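Local coordinates for protein bacterioferritin (Mycobacterium smegmatis str. MC2 155, PDB 3BKN) that probably stores iron, oxidising ferrous iron at a di-nuclear centre and laying it down as a ferric mineral inside a hollow shell of 24 subunits, at residues 32-40 against 150-161. Numbering follows the deposited sequence.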
loop_
_atom_site.group_PDB
_atom_site.type_symbol
_atom_site.label_atom_id
_atom_site.label_comp_id
_atom_site.label_asym_id
_atom_site.label_seq_id
_atom_site.Cartn_x
_atom_site.Cartn_y
_atom_site.Cartn_z
ATOM N N GLN A 32 -38.314 -28.126 5.541
ATOM C CA GLN A 32 -38.590 -26.735 5.263
ATOM C C GLN A 32 -37.947 -26.260 3.960
ATOM O O GLN A 32 -38.595 -25.575 3.175
ATOM C CB GLN A 32 -38.138 -25.887 6.423
ATOM C CG GLN A 32 -39.144 -25.854 7.548
ATOM C CD GLN A 32 -38.551 -25.409 8.882
ATOM O OE1 GLN A 32 -37.532 -24.721 8.953
ATOM N NE2 GLN A 32 -39.192 -25.801 9.933
ATOM N N ASP A 33 -36.687 -26.621 3.722
ATOM C CA ASP A 33 -36.048 -26.335 2.423
ATOM C C ASP A 33 -36.807 -26.926 1.249
ATOM O O ASP A 33 -37.024 -26.243 0.264
ATOM C CB ASP A 33 -34.648 -26.899 2.360
ATOM C CG ASP A 33 -33.580 -25.835 2.358
ATOM O OD1 ASP A 33 -33.631 -24.872 1.542
ATOM O OD2 ASP A 33 -32.644 -26.022 3.168
ATOM N N ASN A 34 -37.173 -28.206 1.345
ATOM C CA ASN A 34 -37.929 -28.879 0.287
ATOM C C ASN A 34 -39.302 -28.331 -0.016
ATOM O O ASN A 34 -39.841 -28.572 -1.109
ATOM C CB ASN A 34 -38.095 -30.346 0.574
ATOM C CG ASN A 34 -37.208 -31.153 -0.274
ATOM O OD1 ASN A 34 -37.658 -31.778 -1.254
ATOM N ND2 ASN A 34 -35.895 -31.106 0.033
ATOM N N TRP A 35 -39.885 -27.640 0.958
ATOM C CA TRP A 35 -41.173 -27.026 0.788
ATOM C C TRP A 35 -41.016 -25.657 0.207
ATOM O O TRP A 35 -42.002 -25.044 -0.157
ATOM C CB TRP A 35 -41.850 -26.917 2.141
ATOM C CG TRP A 35 -42.390 -28.207 2.662
ATOM C CD1 TRP A 35 -42.683 -29.307 1.934
ATOM C CD2 TRP A 35 -42.749 -28.512 4.018
ATOM N NE1 TRP A 35 -43.178 -30.295 2.737
ATOM C CE2 TRP A 35 -43.249 -29.835 4.024
ATOM C CE3 TRP A 35 -42.705 -27.797 5.224
ATOM C CZ2 TRP A 35 -43.703 -30.470 5.190
ATOM C CZ3 TRP A 35 -43.140 -28.420 6.378
ATOM C CH2 TRP A 35 -43.635 -29.751 6.358
ATOM N N GLY A 36 -39.783 -25.173 0.134
ATOM C CA GLY A 36 -39.506 -23.858 -0.407
ATOM C C GLY A 36 -39.295 -22.753 0.608
ATOM O O GLY A 36 -39.015 -21.614 0.228
ATOM N N PHE A 37 -39.449 -23.065 1.891
ATOM C CA PHE A 37 -39.228 -22.063 2.936
ATOM C C PHE A 37 -37.753 -22.019 3.268
ATOM O O PHE A 37 -37.316 -22.373 4.353
ATOM C CB PHE A 37 -40.036 -22.342 4.159
ATOM C CG PHE A 37 -41.446 -22.494 3.885
ATOM C CD1 PHE A 37 -42.155 -21.471 3.314
ATOM C CD2 PHE A 37 -42.088 -23.688 4.170
ATOM C CE1 PHE A 37 -43.520 -21.604 3.042
ATOM C CE2 PHE A 37 -43.457 -23.858 3.880
ATOM C CZ PHE A 37 -44.183 -22.795 3.333
ATOM N N THR A 38 -36.980 -21.551 2.317
ATOM C CA THR A 38 -35.564 -21.644 2.432
ATOM C C THR A 38 -35.041 -20.668 3.466
ATOM O O THR A 38 -34.078 -20.990 4.197
ATOM C CB THR A 38 -34.887 -21.357 1.116
ATOM O OG1 THR A 38 -35.333 -20.075 0.688
ATOM C CG2 THR A 38 -35.243 -22.435 0.058
ATOM N N GLU A 39 -35.624 -19.478 3.543
ATOM C CA GLU A 39 -35.185 -18.539 4.594
ATOM C C GLU A 39 -35.399 -19.103 6.033
ATOM O O GLU A 39 -34.489 -19.035 6.897
ATOM C CB GLU A 39 -35.788 -17.129 4.409
ATOM C CG GLU A 39 -35.330 -16.367 3.128
ATOM C CD GLU A 39 -33.864 -16.590 2.723
ATOM O OE1 GLU A 39 -32.917 -16.422 3.530
ATOM O OE2 GLU A 39 -33.656 -16.933 1.555
ATOM N N LEU A 40 -36.587 -19.659 6.278
ATOM C CA LEU A 40 -36.865 -20.283 7.526
ATOM C C LEU A 40 -35.938 -21.506 7.748
ATOM O O LEU A 40 -35.494 -21.768 8.868
ATOM C CB LEU A 40 -38.320 -20.665 7.562
ATOM C CG LEU A 40 -38.662 -21.463 8.810
ATOM C CD1 LEU A 40 -38.516 -20.617 10.088
ATOM C CD2 LEU A 40 -40.051 -22.041 8.664
ATOM N N ALA A 150 -45.968 -17.564 6.211
ATOM C CA ALA A 150 -45.245 -18.433 5.327
ATOM C C ALA A 150 -44.512 -17.632 4.225
ATOM O O ALA A 150 -43.324 -17.923 3.936
ATOM C CB ALA A 150 -46.216 -19.480 4.719
ATOM N N ALA A 151 -45.193 -16.640 3.627
ATOM C CA ALA A 151 -44.549 -15.733 2.647
ATOM C C ALA A 151 -43.277 -15.033 3.189
ATOM O O ALA A 151 -42.431 -14.611 2.420
ATOM C CB ALA A 151 -45.524 -14.689 2.108
ATOM N N GLN A 152 -43.118 -14.924 4.505
ATOM C CA GLN A 152 -41.923 -14.286 5.031
ATOM C C GLN A 152 -40.791 -15.302 5.205
ATOM O O GLN A 152 -39.706 -14.974 5.721
ATOM C CB GLN A 152 -42.187 -13.596 6.360
ATOM C CG GLN A 152 -43.430 -12.719 6.434
ATOM C CD GLN A 152 -43.555 -11.765 5.297
ATOM O OE1 GLN A 152 -42.631 -11.009 5.033
ATOM N NE2 GLN A 152 -44.701 -11.793 4.598
ATOM N N CYS A 153 -41.040 -16.537 4.801
ATOM C CA CYS A 153 -40.089 -17.594 4.992
ATOM C C CYS A 153 -39.460 -18.031 3.678
ATOM O O CYS A 153 -38.636 -18.934 3.670
ATOM C CB CYS A 153 -40.789 -18.769 5.642
ATOM S SG CYS A 153 -41.294 -18.424 7.278
ATOM N N VAL A 154 -39.877 -17.418 2.568
ATOM C CA VAL A 154 -39.349 -17.744 1.249
ATOM C C VAL A 154 -38.495 -16.572 0.799
ATOM O O VAL A 154 -38.604 -15.460 1.338
ATOM C CB VAL A 154 -40.476 -18.048 0.217
ATOM C CG1 VAL A 154 -41.386 -19.127 0.750
ATOM C CG2 VAL A 154 -41.307 -16.829 -0.090
ATOM N N SER A 155 -37.630 -16.808 -0.175
ATOM C CA SER A 155 -36.826 -15.722 -0.712
ATOM C C SER A 155 -37.530 -14.997 -1.878
ATOM O O SER A 155 -38.608 -15.403 -2.324
ATOM C CB SER A 155 -35.487 -16.271 -1.142
ATOM O OG SER A 155 -35.711 -17.285 -2.085
ATOM N N ARG A 156 -36.937 -13.894 -2.340
ATOM C CA ARG A 156 -37.418 -13.202 -3.520
ATOM C C ARG A 156 -36.451 -13.400 -4.715
ATOM O O ARG A 156 -35.371 -12.853 -4.739
ATOM C CB ARG A 156 -37.632 -11.726 -3.196
ATOM C CG ARG A 156 -38.641 -11.519 -2.035
ATOM C CD ARG A 156 -38.874 -10.002 -1.666
ATOM N NE ARG A 156 -39.638 -9.255 -2.698
ATOM C CZ ARG A 156 -40.950 -8.953 -2.639
ATOM N NH1 ARG A 156 -41.728 -9.308 -1.600
ATOM N NH2 ARG A 156 -41.497 -8.281 -3.645
ATOM N N PRO A 157 -36.823 -14.212 -5.709
ATOM C CA PRO A 157 -38.015 -15.049 -5.900
ATOM C C PRO A 157 -37.882 -16.373 -5.110
ATOM O O PRO A 157 -36.772 -16.736 -4.697
ATOM C CB PRO A 157 -37.994 -15.300 -7.395
ATOM C CG PRO A 157 -36.518 -15.293 -7.767
ATOM C CD PRO A 157 -35.865 -14.326 -6.834
ATOM N N PRO A 158 -38.991 -17.061 -4.824
ATOM C CA PRO A 158 -38.834 -18.277 -4.005
ATOM C C PRO A 158 -37.893 -19.337 -4.609
ATOM O O PRO A 158 -37.958 -19.630 -5.802
ATOM C CB PRO A 158 -40.268 -18.804 -3.884
ATOM C CG PRO A 158 -41.131 -17.561 -4.046
ATOM C CD PRO A 158 -40.406 -16.762 -5.105
ATOM N N GLY A 159 -37.003 -19.882 -3.796
ATOM C CA GLY A 159 -36.106 -20.925 -4.244
ATOM C C GLY A 159 -36.637 -22.298 -3.880
ATOM O O GLY A 159 -37.850 -22.509 -3.781
ATOM N N SER A 160 -35.718 -23.240 -3.675
ATOM C CA SER A 160 -36.040 -24.657 -3.461
ATOM C C SER A 160 -34.861 -25.275 -2.705
ATOM O O SER A 160 -33.972 -24.554 -2.331
ATOM C CB SER A 160 -36.247 -25.350 -4.809
ATOM O OG SER A 160 -35.172 -25.069 -5.708
ATOM N N ALA A 161 -34.858 -26.585 -2.439
ATOM C CA ALA A 161 -33.628 -27.302 -1.961
ATOM C C ALA A 161 -32.456 -27.277 -3.005
ATOM O O ALA A 161 -32.671 -27.123 -4.230
ATOM C CB ALA A 161 -33.966 -28.744 -1.570
HETATM O O HOH W 1 -37.505 -19.742 -0.944
#
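Phe37 packs against the end of helix 146-151 and the chain just after it, and this is the tight part of the contact. Its ring atom CD1 lies 3.6 Å from Val154 CG1, and the two side chains cross at a slant. Ring atom CE1 reaches Ala150 CB at 3.8 Å. CG of Phe37 stands anti to the carbonyl carbon (chi1 -54°), which carries the ring to Ala150. Leu40 CB meets Cys153 CB and SG, both at 3.7 Å. Cys153 O faces the first turn of helix 38-64 and takes two weak hydrogen bonds there, from Glu39 N and Leu40 N. One water bridges the middle: it donates to Gly36 O, accepts from Ser155 N and Gly159 N, and is hydrogen-bonded to Thr38 OG1 at 2.7 Å. The C-terminal side is looser. Thr38 CG2 touches Ser160 O, and exposed Ala161 meets Asn34 ND2 through its CB. Gly36, with positive phi, forms a Schellman motif at the C-terminal end of helix 5-34, and Phe37 is the N-cap of helix 38-64. The C-terminal tail thus wraps the turn between these two helices of the ferritin bundle. Leu83 of helix 83-110 touches Phe37 and Leu40, while Gly159 O accepts a hydrogen bond from Gln137 NE2 of a neighbouring subunit.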